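Local atomic coordinates of ScaE cell-surface anchored scaffoldin protein (Ruminococcus flavefaciens, PDB entry 2ZF9), a protein that probably anchors cellulosomal components to the bacterial cell surface, this chain being its type III cohesin module, a dockerin-binding domain. Residues A13-Y18 against Q146-S151; A86-A90 against L126-V130; L96-K101 against A113-S117; E156-T160 against M171-F176. All coordinates share one frame. Residue numbers count along the deposited sequence, not the author numbering.

Contact 1: A13-Y18 against Q146-S151; sequences AAGQAY and QVAYQS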
loop_
_atom_site.group_PDB
_atom_site.type_symbol
_atom_site.label_atom_id
_atom_site.label_comp_id
_atom_site.label_asym_id
_atom_site.label_seq_id
_atom_site.Cartn_x
_atom_site.Cartn_y
_atom_site.Cartn_z
ATOM N N ALA A 13 4.647 -6.937 -5.872
ATOM C CA ALA A 13 4.367 -6.958 -4.456
ATOM C C ALA A 13 5.346 -7.892 -3.737
ATOM O O ALA A 13 5.932 -8.799 -4.366
ATOM C CB ALA A 13 2.916 -7.467 -4.208
ATOM N N ALA A 14 5.504 -7.680 -2.427
ATOM C CA ALA A 14 6.262 -8.609 -1.576
ATOM C C ALA A 14 5.403 -9.855 -1.276
ATOM O O ALA A 14 4.224 -9.905 -1.632
ATOM C CB ALA A 14 6.688 -7.928 -0.300
ATOM N N GLY A 15 5.997 -10.887 -0.673
ATOM C CA GLY A 15 5.195 -12.079 -0.315
ATOM C C GLY A 15 5.267 -13.127 -1.394
ATOM O O GLY A 15 6.358 -13.516 -1.797
ATOM N N GLN A 16 4.109 -13.585 -1.863
ATOM C CA GLN A 16 4.021 -14.664 -2.833
ATOM C C GLN A 16 3.773 -14.132 -4.253
ATOM O O GLN A 16 3.182 -13.059 -4.418
ATOM C CB GLN A 16 2.927 -15.625 -2.400
ATOM C CG GLN A 16 3.242 -16.267 -1.032
ATOM C CD GLN A 16 2.157 -17.226 -0.541
ATOM O OE1 GLN A 16 1.354 -17.729 -1.325
ATOM N NE2 GLN A 16 2.127 -17.471 0.773
ATOM N N ALA A 17 4.264 -14.845 -5.267
ATOM C CA ALA A 17 4.133 -14.360 -6.636
ATOM C C ALA A 17 2.681 -14.372 -7.039
ATOM O O ALA A 17 1.959 -15.331 -6.746
ATOM C CB ALA A 17 4.955 -15.222 -7.602
ATOM N N TYR A 18 2.241 -13.306 -7.699
ATOM C CA TYR A 18 0.904 -13.268 -8.250
ATOM C C TYR A 18 0.825 -14.171 -9.486
ATOM O O TYR A 18 1.698 -14.118 -10.367
ATOM C CB TYR A 18 0.579 -11.846 -8.674
ATOM C CG TYR A 18 -0.845 -11.670 -9.100
ATOM C CD1 TYR A 18 -1.816 -11.325 -8.161
ATOM C CD2 TYR A 18 -1.223 -11.848 -10.427
ATOM C CE1 TYR A 18 -3.134 -11.146 -8.525
ATOM C CE2 TYR A 18 -2.565 -11.691 -10.823
ATOM C CZ TYR A 18 -3.505 -11.329 -9.858
ATOM O OH TYR A 18 -4.813 -11.139 -10.197
ATOM N N GLN A 146 5.795 -2.109 2.921
ATOM C CA GLN A 146 5.555 -2.840 1.697
ATOM C C GLN A 146 4.089 -3.232 1.506
ATOM O O GLN A 146 3.398 -3.620 2.455
ATOM C CB GLN A 146 6.386 -4.129 1.702
ATOM C CG GLN A 146 7.883 -3.900 1.758
ATOM C CD GLN A 146 8.660 -5.218 1.796
ATOM O OE1 GLN A 146 8.227 -6.202 2.407
ATOM N NE2 GLN A 146 9.801 -5.228 1.153
ATOM N N VAL A 147 3.650 -3.203 0.252
ATOM C CA VAL A 147 2.451 -3.961 -0.146
ATOM C C VAL A 147 2.848 -5.407 -0.357
ATOM O O VAL A 147 3.820 -5.679 -1.046
ATOM C CB VAL A 147 1.845 -3.436 -1.481
ATOM C CG1 VAL A 147 0.612 -4.341 -1.900
ATOM C CG2 VAL A 147 1.420 -1.943 -1.318
ATOM N N ALA A 148 2.094 -6.330 0.231
ATOM C CA ALA A 148 2.400 -7.759 0.127
ATOM C C ALA A 148 1.206 -8.484 -0.502
ATOM O O ALA A 148 0.074 -8.094 -0.268
ATOM C CB ALA A 148 2.671 -8.334 1.538
ATOM N N TYR A 149 1.466 -9.568 -1.237
ATOM C CA TYR A 149 0.435 -10.354 -1.903
ATOM C C TYR A 149 0.519 -11.796 -1.395
ATOM O O TYR A 149 1.604 -12.355 -1.256
ATOM C CB TYR A 149 0.626 -10.360 -3.467
ATOM C CG TYR A 149 -0.442 -11.208 -4.130
ATOM C CD1 TYR A 149 -1.709 -10.698 -4.324
ATOM C CD2 TYR A 149 -0.204 -12.537 -4.510
ATOM C CE1 TYR A 149 -2.737 -11.461 -4.850
ATOM C CE2 TYR A 149 -1.244 -13.322 -5.049
ATOM C CZ TYR A 149 -2.520 -12.759 -5.195
ATOM O OH TYR A 149 -3.569 -13.466 -5.750
ATOM N N GLN A 150 -0.627 -12.425 -1.162
ATOM C CA GLN A 150 -0.675 -13.888 -1.240
ATOM C C GLN A 150 -2.039 -14.387 -1.657
ATOM O O GLN A 150 -2.991 -13.638 -1.603
ATOM C CB GLN A 150 -0.236 -14.548 0.056
ATOM C CG GLN A 150 -1.140 -14.360 1.224
ATOM C CD GLN A 150 -0.339 -14.359 2.509
ATOM O OE1 GLN A 150 0.694 -13.699 2.600
ATOM N NE2 GLN A 150 -0.799 -15.111 3.504
ATOM N N SER A 151 -2.113 -15.666 -2.054
ATOM C CA SER A 151 -3.380 -16.295 -2.438
ATOM C C SER A 151 -4.209 -16.476 -1.176
ATOM O O SER A 151 -3.722 -17.013 -0.194
ATOM C CB SER A 151 -3.131 -17.681 -3.073
ATOM O OG SER A 151 -4.294 -18.190 -3.745
#
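Backbone hydrogen bonds define this contact as a short parallel strand pairing. Ala14 N donates to Val147 O (3.0 Å) and Ala14 O accepts from Tyr149 N (2.8 Å), so Ala14 straddles Ala148, its bridge partner at a CA-CA distance of 4.3 Å. A third bond, from Gln16 N to Tyr149 O (2.9 Å), continues the parallel pattern, so that Tyr149 bonds to Ala14 and Gln16 in turn, and its N-H...O angle of 169° shows near-ideal alignment just before the N-terminal segment turns off. Ala14 O also takes a CA-H...O contact from Ala148 CA (3.3 Å). Gly15 adopts phi/psi of 94/-127°, where a CB would jam against the preceding carbonyl and clash with Tyr149 O.

In the fold, strand 14-15, near the N-terminus, runs parallel to the last residues of strand 142-149, which also pairs antiparallel with strands 66-73 and 180-187 of the cohesin beta-sandwich. Ala13 touches both Ile180 and Phe176.

Side-chain packing adds the rest. Tyr18 presents its edge to the face of Tyr149 (T-shaped, centroids 4.9 Å, planes at 60°), with Tyr18 CD1 3.4 Å from Tyr149 CZ, while the Tyr18 hydroxyl bonds to Gln172 of helix 166-178. Ala13 CB packs on Tyr149 CB at 3.8 Å, and farther out Gln16 CD lies 3.6 Å from Gln150 CB.

Contact 2: A86-A90 against L126-V130; sequences ALATA and LWSFV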
loop_
_atom_site.group_PDB
_atom_site.type_symbol
_atom_site.label_atom_id
_atom_site.label_comp_id
_atom_site.label_asym_id
_atom_site.label_seq_id
_atom_site.Cartn_x
_atom_site.Cartn_y
_atom_site.Cartn_z
ATOM N N ALA A 86 -8.493 4.191 14.997
ATOM C CA ALA A 86 -8.342 3.815 13.576
ATOM C C ALA A 86 -6.889 3.488 13.222
ATOM O O ALA A 86 -5.949 4.248 13.592
ATOM C CB ALA A 86 -8.861 4.933 12.678
ATOM N N LEU A 87 -6.691 2.399 12.480
ATOM C CA LEU A 87 -5.334 1.955 12.116
ATOM C C LEU A 87 -4.809 2.715 10.922
ATOM O O LEU A 87 -3.602 2.863 10.756
ATOM C CB LEU A 87 -5.330 0.479 11.775
ATOM C CG LEU A 87 -5.742 -0.464 12.904
ATOM C CD1 LEU A 87 -5.529 -1.856 12.401
ATOM C CD2 LEU A 87 -4.930 -0.211 14.167
ATOM N N ALA A 88 -5.731 3.169 10.069
ATOM C CA ALA A 88 -5.387 4.009 8.927
ATOM C C ALA A 88 -6.633 4.823 8.596
ATOM O O ALA A 88 -7.725 4.462 9.024
ATOM C CB ALA A 88 -4.991 3.155 7.741
ATOM N N THR A 89 -6.444 5.906 7.846
ATOM C CA THR A 89 -7.522 6.801 7.423
ATOM C C THR A 89 -7.521 6.930 5.897
ATOM O O THR A 89 -6.471 7.219 5.286
ATOM C CB THR A 89 -7.231 8.172 8.032
ATOM O OG1 THR A 89 -7.415 8.065 9.444
ATOM C CG2 THR A 89 -8.196 9.258 7.462
ATOM N N ALA A 90 -8.687 6.736 5.269
ATOM C CA ALA A 90 -8.767 6.862 3.809
ATOM C C ALA A 90 -8.447 8.280 3.342
ATOM O O ALA A 90 -8.841 9.264 3.980
ATOM C CB ALA A 90 -10.176 6.433 3.306
ATOM N N LEU A 126 -4.542 6.918 -1.066
ATOM C CA LEU A 126 -5.614 6.004 -0.742
ATOM C C LEU A 126 -5.740 5.838 0.780
ATOM O O LEU A 126 -6.865 5.910 1.349
ATOM C CB LEU A 126 -5.383 4.659 -1.461
ATOM C CG LEU A 126 -6.545 3.676 -1.578
ATOM C CD1 LEU A 126 -7.559 4.192 -2.564
ATOM C CD2 LEU A 126 -6.053 2.237 -1.975
ATOM N N TRP A 127 -4.599 5.602 1.452
ATOM C CA TRP A 127 -4.616 5.417 2.903
ATOM C C TRP A 127 -3.451 6.142 3.516
ATOM O O TRP A 127 -2.357 6.191 2.932
ATOM C CB TRP A 127 -4.524 3.942 3.281
ATOM C CG TRP A 127 -5.697 3.181 2.908
ATOM C CD1 TRP A 127 -5.845 2.364 1.796
ATOM C CD2 TRP A 127 -6.923 3.098 3.641
ATOM N NE1 TRP A 127 -7.106 1.828 1.790
ATOM C CE2 TRP A 127 -7.784 2.252 2.911
ATOM C CE3 TRP A 127 -7.380 3.669 4.847
ATOM C CZ2 TRP A 127 -9.089 1.939 3.350
ATOM C CZ3 TRP A 127 -8.673 3.362 5.279
ATOM C CH2 TRP A 127 -9.508 2.496 4.535
ATOM N N SER A 128 -3.699 6.740 4.679
ATOM C CA SER A 128 -2.647 7.321 5.460
ATOM C C SER A 128 -2.579 6.578 6.817
ATOM O O SER A 128 -3.598 6.159 7.352
ATOM C CB SER A 128 -2.984 8.821 5.623
ATOM O OG SER A 128 -2.198 9.382 6.611
ATOM N N PHE A 129 -1.392 6.439 7.390
ATOM C CA PHE A 129 -1.213 5.678 8.635
ATOM C C PHE A 129 0.104 6.104 9.285
ATOM O O PHE A 129 0.933 6.764 8.651
ATOM C CB PHE A 129 -1.238 4.135 8.390
ATOM C CG PHE A 129 -0.239 3.653 7.332
ATOM C CD1 PHE A 129 -0.498 3.843 5.973
ATOM C CD2 PHE A 129 0.968 3.026 7.714
ATOM C CE1 PHE A 129 0.401 3.377 4.999
ATOM C CE2 PHE A 129 1.875 2.561 6.742
ATOM C CZ PHE A 129 1.588 2.754 5.386
ATOM N N VAL A 130 0.277 5.755 10.552
ATOM C CA VAL A 130 1.432 6.246 11.315
ATOM C C VAL A 130 2.247 5.055 11.824
ATOM O O VAL A 130 1.689 4.165 12.478
ATOM C CB VAL A 130 0.969 7.118 12.540
ATOM C CG1 VAL A 130 2.143 7.532 13.438
ATOM C CG2 VAL A 130 0.234 8.379 12.048
HETATM O O HOH W 1 -1.997 4.723 11.940
#
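This is a short antiparallel pairing in which strand 89-90 joins strand 124-132 of the beta-sandwich. Strand 78-79 pairs with the same strand, so the excursion between the two short strands is consistent with a beta-flap of the kind found in this cohesin. The evidence is reciprocal bonding: Thr89 N to Ser128 O and Ser128 N to Thr89 O, both 2.9 Å. Beyond this pair, Ala90 faces Trp127 at a non-hydrogen-bonded position, with Ala90 CA 3.3 Å from Leu126 O. On strand 124-132's other side, Leu126 and Trp127 both oppose Leu55, a classic beta bulge. Toward Leu87 the two segments part, and a water bridges them, donating to Leu87 O (2.7 Å) and accepting from Val130 N (2.9 Å). Ala90 CB sits over the Trp127 six-membered ring, 4.2 Å from its centroid and 20° off the normal, a CH-pi contact; Ala88 CB reaches Trp127 CE3 (3.8 Å) and Phe129 CB (3.9 Å). Alanine methyls against the Trp127 ring and the Phe129 CB on one face, with Thr89 and Ser128 on the other, imply an amphipathic junction.

Contact 3: L96-K101 against A113-S117; sequences LLELKK and ATGSS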
loop_
_atom_site.group_PDB
_atom_site.type_symbol
_atom_site.label_atom_id
_atom_site.label_comp_id
_atom_site.label_asym_id
_atom_site.label_seq_id
_atom_site.Cartn_x
_atom_site.Cartn_y
_atom_site.Cartn_z
ATOM N N LEU A 96 -14.634 9.024 -3.148
ATOM C CA LEU A 96 -15.924 8.615 -3.706
ATOM C C LEU A 96 -16.247 7.141 -3.483
ATOM O O LEU A 96 -17.380 6.729 -3.713
ATOM C CB LEU A 96 -15.969 8.877 -5.214
ATOM C CG LEU A 96 -15.580 10.284 -5.678
ATOM C CD1 LEU A 96 -15.707 10.332 -7.204
ATOM C CD2 LEU A 96 -16.433 11.374 -4.969
ATOM N N LEU A 97 -15.266 6.328 -3.062
ATOM C CA LEU A 97 -15.550 4.893 -2.857
ATOM C C LEU A 97 -16.524 4.723 -1.709
ATOM O O LEU A 97 -16.365 5.350 -0.673
ATOM C CB LEU A 97 -14.254 4.093 -2.631
ATOM C CG LEU A 97 -13.266 4.191 -3.798
ATOM C CD1 LEU A 97 -11.901 3.647 -3.370
ATOM C CD2 LEU A 97 -13.735 3.446 -5.033
ATOM N N GLU A 98 -17.566 3.897 -1.902
ATOM C CA GLU A 98 -18.641 3.785 -0.918
ATOM C C GLU A 98 -18.262 2.958 0.317
ATOM O O GLU A 98 -18.730 3.259 1.411
ATOM C CB GLU A 98 -19.891 3.216 -1.593
ATOM C CG GLU A 98 -20.368 4.179 -2.698
ATOM C CD GLU A 98 -21.292 3.528 -3.736
ATOM O OE1 GLU A 98 -21.739 2.376 -3.548
ATOM O OE2 GLU A 98 -21.554 4.199 -4.740
ATOM N N LEU A 99 -17.387 1.962 0.134
ATOM C CA LEU A 99 -16.911 1.099 1.235
ATOM C C LEU A 99 -15.405 1.328 1.430
ATOM O O LEU A 99 -14.618 1.273 0.450
ATOM C CB LEU A 99 -17.145 -0.371 0.886
ATOM C CG LEU A 99 -16.419 -1.419 1.772
ATOM C CD1 LEU A 99 -16.781 -1.326 3.271
ATOM C CD2 LEU A 99 -16.645 -2.864 1.267
ATOM N N LYS A 100 -15.000 1.593 2.666
ATOM C CA LYS A 100 -13.572 1.736 3.002
ATOM C C LYS A 100 -13.389 1.186 4.406
ATOM O O LYS A 100 -14.094 1.606 5.337
ATOM C CB LYS A 100 -13.139 3.209 3.005
ATOM C CG LYS A 100 -13.271 3.912 1.673
ATOM C CD LYS A 100 -12.864 5.373 1.708
ATOM C CE LYS A 100 -13.984 6.285 2.197
ATOM N NZ LYS A 100 -14.797 6.850 1.097
ATOM N N LYS A 101 -12.461 0.251 4.584
ATOM C CA LYS A 101 -12.161 -0.189 5.958
ATOM C C LYS A 101 -10.690 -0.546 6.148
ATOM O O LYS A 101 -10.024 -1.022 5.204
ATOM C CB LYS A 101 -13.056 -1.374 6.378
ATOM C CG LYS A 101 -12.941 -2.576 5.478
ATOM C CD LYS A 101 -13.470 -3.875 6.125
ATOM C CE LYS A 101 -12.945 -5.096 5.319
ATOM N NZ LYS A 101 -13.587 -6.401 5.682
ATOM N N ALA A 113 -9.351 -2.351 2.657
ATOM C CA ALA A 113 -10.273 -2.822 1.593
ATOM C C ALA A 113 -11.187 -1.673 1.199
ATOM O O ALA A 113 -11.512 -0.828 2.024
ATOM C CB ALA A 113 -11.136 -4.050 2.058
ATOM N N THR A 114 -11.507 -1.604 -0.090
ATOM C CA THR A 114 -12.445 -0.593 -0.600
ATOM C C THR A 114 -13.388 -1.297 -1.562
ATOM O O THR A 114 -13.083 -2.368 -2.116
ATOM C CB THR A 114 -11.761 0.567 -1.372
ATOM O OG1 THR A 114 -11.191 0.065 -2.594
ATOM C CG2 THR A 114 -10.681 1.302 -0.520
ATOM N N GLY A 115 -14.534 -0.677 -1.762
ATOM C CA GLY A 115 -15.518 -1.175 -2.725
ATOM C C GLY A 115 -16.382 -0.019 -3.141
ATOM O O GLY A 115 -16.375 1.016 -2.490
ATOM N N SER A 116 -17.154 -0.202 -4.217
ATOM C CA SER A 116 -18.081 0.816 -4.667
ATOM C C SER A 116 -19.005 0.209 -5.732
ATOM O O SER A 116 -18.742 -0.907 -6.244
ATOM C CB SER A 116 -17.312 1.981 -5.284
ATOM O OG SER A 116 -18.068 3.165 -5.145
ATOM N N SER A 117 -20.065 0.935 -6.070
ATOM C CA SER A 117 -21.046 0.430 -7.047
ATOM C C SER A 117 -20.664 0.836 -8.466
ATOM O O SER A 117 -21.194 0.282 -9.413
ATOM C CB SER A 117 -22.463 0.931 -6.714
ATOM O OG SER A 117 -22.495 2.353 -6.684
#
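A classic beta bulge opens this antiparallel pairing: Glu98 and Leu99 both face Gly115. Glu98 has helical backbone angles (-76/-31°), as the first residue of such a bulge does. Regular pairing follows. Leu99 N to Gly115 O and Gly115 N to Leu99 O (both 3.0 Å) form one hydrogen-bonded pair; Lys101 N to Ala113 O (2.9 Å) and Ala113 N to Lys101 O (3.0 Å) form the next. Between them Lys100 and Thr114 make a non-hydrogen-bonded pair, where Thr114 CA lies 3.1 Å from Leu99 O. The strand axes approach to 4.5 Å at 174°, as expected for the two arms of the beta hairpin 99-106/109-115.

The side chains divide by face. Leu99, Lys101 and Ala113 share one, with Lys101 CE 3.9 Å from Ala113 CB, whereas Lys100 and Thr114 share the other, and there the Thr114 hydroxyl bonds to Thr67 and Ala65 next to the hairpin. Leu97 CD1 packs on Thr114 CB (3.7 Å). Lys100 folds back so that NZ donates to Leu97 O (2.8 Å), and it also bonds to Ala94 O, tying the approach to the strand. At the bulge residue Glu98 the links are weaker: Glu98 N to Ser116 OG, which also hydrogen-bonds to Asn120, and Ser117 N to Glu98 OE1 are weak hydrogen bonds, both 3.4 Å. The chemistry therefore implies a hairpin held chiefly by its main chain, with side-chain polar links concentrated at its open end.

Contact 4: E156-T160 against M171-F176; sequences EDLFT and MQAWTF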
loop_
_atom_site.group_PDB
_atom_site.type_symbol
_atom_site.label_atom_id
_atom_site.label_comp_id
_atom_site.label_asym_id
_atom_site.label_seq_id
_atom_site.Cartn_x
_atom_site.Cartn_y
_atom_site.Cartn_z
ATOM N N GLU A 156 -9.110 -11.200 0.389
ATOM C CA GLU A 156 -8.244 -11.348 -0.767
ATOM C C GLU A 156 -7.519 -10.070 -1.119
ATOM O O GLU A 156 -8.065 -8.959 -0.934
ATOM C CB GLU A 156 -9.053 -11.763 -1.989
ATOM C CG GLU A 156 -9.542 -13.200 -1.984
ATOM C CD GLU A 156 -10.493 -13.410 -3.156
ATOM O OE1 GLU A 156 -10.047 -13.918 -4.207
ATOM O OE2 GLU A 156 -11.654 -12.961 -3.057
ATOM N N ASP A 157 -6.314 -10.239 -1.674
ATOM C CA ASP A 157 -5.585 -9.141 -2.255
ATOM C C ASP A 157 -6.137 -8.857 -3.652
ATOM O O ASP A 157 -6.171 -9.740 -4.537
ATOM C CB ASP A 157 -4.090 -9.445 -2.296
ATOM C CG ASP A 157 -3.476 -9.600 -0.886
ATOM O OD1 ASP A 157 -3.643 -8.688 -0.041
ATOM O OD2 ASP A 157 -2.818 -10.641 -0.652
ATOM N N LEU A 158 -6.602 -7.632 -3.835
ATOM C CA LEU A 158 -7.365 -7.270 -5.022
ATOM C C LEU A 158 -7.059 -5.833 -5.427
ATOM O O LEU A 158 -6.792 -4.980 -4.582
ATOM C CB LEU A 158 -8.882 -7.334 -4.766
ATOM C CG LEU A 158 -9.560 -8.666 -4.450
ATOM C CD1 LEU A 158 -11.022 -8.389 -4.173
ATOM C CD2 LEU A 158 -9.397 -9.679 -5.604
ATOM N N PHE A 159 -7.098 -5.578 -6.733
ATOM C CA PHE A 159 -7.091 -4.201 -7.203
ATOM C C PHE A 159 -7.751 -4.209 -8.569
ATOM O O PHE A 159 -7.097 -4.522 -9.569
ATOM C CB PHE A 159 -5.685 -3.600 -7.306
ATOM C CG PHE A 159 -5.728 -2.108 -7.492
ATOM C CD1 PHE A 159 -5.643 -1.273 -6.403
ATOM C CD2 PHE A 159 -5.934 -1.547 -8.754
ATOM C CE1 PHE A 159 -5.764 0.136 -6.547
ATOM C CE2 PHE A 159 -6.025 -0.145 -8.902
ATOM C CZ PHE A 159 -5.960 0.679 -7.785
ATOM N N THR A 160 -9.043 -3.903 -8.615
ATOM C CA THR A 160 -9.838 -4.295 -9.786
ATOM C C THR A 160 -11.083 -3.426 -9.871
ATOM O O THR A 160 -11.237 -2.504 -9.068
ATOM C CB THR A 160 -10.187 -5.842 -9.778
ATOM O OG1 THR A 160 -10.625 -6.254 -11.077
ATOM C CG2 THR A 160 -11.212 -6.236 -8.680
HETATM N N MSE A 171 -5.601 -5.237 -15.083
HETATM C CA MSE A 171 -5.069 -4.155 -14.263
HETATM C C MSE A 171 -4.635 -4.729 -12.903
HETATM O O MSE A 171 -3.657 -4.273 -12.330
HETATM C CB MSE A 171 -6.106 -3.023 -14.111
HETATM C CG MSE A 171 -7.176 -3.285 -13.098
HETATM SE SE MSE A 171 -8.313 -1.669 -12.729
HETATM C CE MSE A 171 -7.269 -0.382 -12.844
ATOM N N GLN A 172 -5.370 -5.716 -12.380
ATOM C CA GLN A 172 -4.944 -6.349 -11.114
ATOM C C GLN A 172 -3.611 -7.096 -11.284
ATOM O O GLN A 172 -2.724 -7.000 -10.438
ATOM C CB GLN A 172 -5.990 -7.353 -10.635
ATOM C CG GLN A 172 -5.705 -7.932 -9.252
ATOM C CD GLN A 172 -6.947 -8.582 -8.692
ATOM O OE1 GLN A 172 -7.849 -7.902 -8.225
ATOM N NE2 GLN A 172 -7.013 -9.898 -8.786
ATOM N N ALA A 173 -3.504 -7.893 -12.347
ATOM C CA ALA A 173 -2.277 -8.618 -12.625
ATOM C C ALA A 173 -1.129 -7.624 -12.791
ATOM O O ALA A 173 -0.045 -7.845 -12.246
ATOM C CB ALA A 173 -2.437 -9.486 -13.887
ATOM N N TRP A 174 -1.361 -6.527 -13.526
ATOM C CA TRP A 174 -0.314 -5.511 -13.657
ATOM C C TRP A 174 0.070 -4.996 -12.265
ATOM O O TRP A 174 1.249 -4.872 -11.948
ATOM C CB TRP A 174 -0.723 -4.312 -14.569
ATOM C CG TRP A 174 0.375 -3.276 -14.540
ATOM C CD1 TRP A 174 0.517 -2.249 -13.652
ATOM C CD2 TRP A 174 1.546 -3.262 -15.373
ATOM N NE1 TRP A 174 1.702 -1.568 -13.911
ATOM C CE2 TRP A 174 2.350 -2.179 -14.954
ATOM C CE3 TRP A 174 1.983 -4.064 -16.443
ATOM C CZ2 TRP A 174 3.582 -1.877 -15.557
ATOM C CZ3 TRP A 174 3.213 -3.764 -17.064
ATOM C CH2 TRP A 174 3.982 -2.664 -16.634
ATOM N N THR A 175 -0.922 -4.657 -11.460
ATOM C CA THR A 175 -0.647 -3.994 -10.188
ATOM C C THR A 175 0.304 -4.831 -9.308
ATOM O O THR A 175 1.294 -4.330 -8.797
ATOM C CB THR A 175 -1.949 -3.800 -9.433
ATOM O OG1 THR A 175 -2.722 -2.838 -10.126
ATOM C CG2 THR A 175 -1.710 -3.263 -8.000
ATOM N N PHE A 176 -0.002 -6.110 -9.145
ATOM C CA PHE A 176 0.733 -6.920 -8.195
ATOM C C PHE A 176 2.008 -7.510 -8.788
ATOM O O PHE A 176 2.887 -7.958 -8.035
ATOM C CB PHE A 176 -0.172 -8.030 -7.669
ATOM C CG PHE A 176 -1.250 -7.520 -6.712
ATOM C CD1 PHE A 176 -0.896 -6.945 -5.510
ATOM C CD2 PHE A 176 -2.597 -7.658 -7.020
ATOM C CE1 PHE A 176 -1.883 -6.477 -4.588
ATOM C CE2 PHE A 176 -3.610 -7.203 -6.107
ATOM C CZ PHE A 176 -3.233 -6.614 -4.896
#
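Asp157 starts the contact, its C and CB atoms both 3.9 Å from Phe176 CZ, while its carboxylate is engaged by His70, Arg152 and the Gln150 amide. Leu158 meets the same ring, its N 3.7 Å from Phe176 CZ, and its CA approaches Gln172 OE1 to 3.3 Å. At Phe159 the one cross-segment hydrogen bond forms, from Phe159 N to Gln172 OE1 (2.9 Å, 156°). Because Leu158 and Thr160 bond through their backbones to the chain around strand 66-73, the Phe159 amide faces the other edge of strand 158-160, where a helix side chain replaces a strand partner. Helix 166-178 thus packs against the edge of the cohesin sandwich, its axis 7.1 Å from that of the strand and their directions 133° apart. The CA-to-CB bond of Phe159 points toward the helix; its ring, stacked on Tyr64, has CE2 4.1 Å from selenomethionine Met171 CE and CD2 3.7 Å from Thr175 OG1, which donates within the helix to Met171 O (2.8 Å). Finally, Thr160 CB sits 3.5 Å from Gln172 OE1.

Overall arrangement
Contact 4 is the buried one, contact 2 is partly buried, and contacts 1 and 3 lie at the surface. All reach the same mixed sheet, yet contacts 1 to 3 are strand pairings held by backbone hydrogen bonds, parallel in contact 1 and antiparallel, with reciprocal pairs, in contacts 2 and 3, whereas contact 4 joins strand to helix with aromatic packing and one side-chain bond. Contacts 1 and 4 touch directly: Tyr18 OH is 2.9 Å from Gln172 NE2, and Gln150 N is 2.9 Å from Asp157 OD2. Contacts 2 and 3 touch through packing, with Ala90 CB 3.3 Å from Lys100 CD. Contact 2 lies on the opposite side of the chain's centre from contacts 1 and 4, so the touching pairs form two clusters.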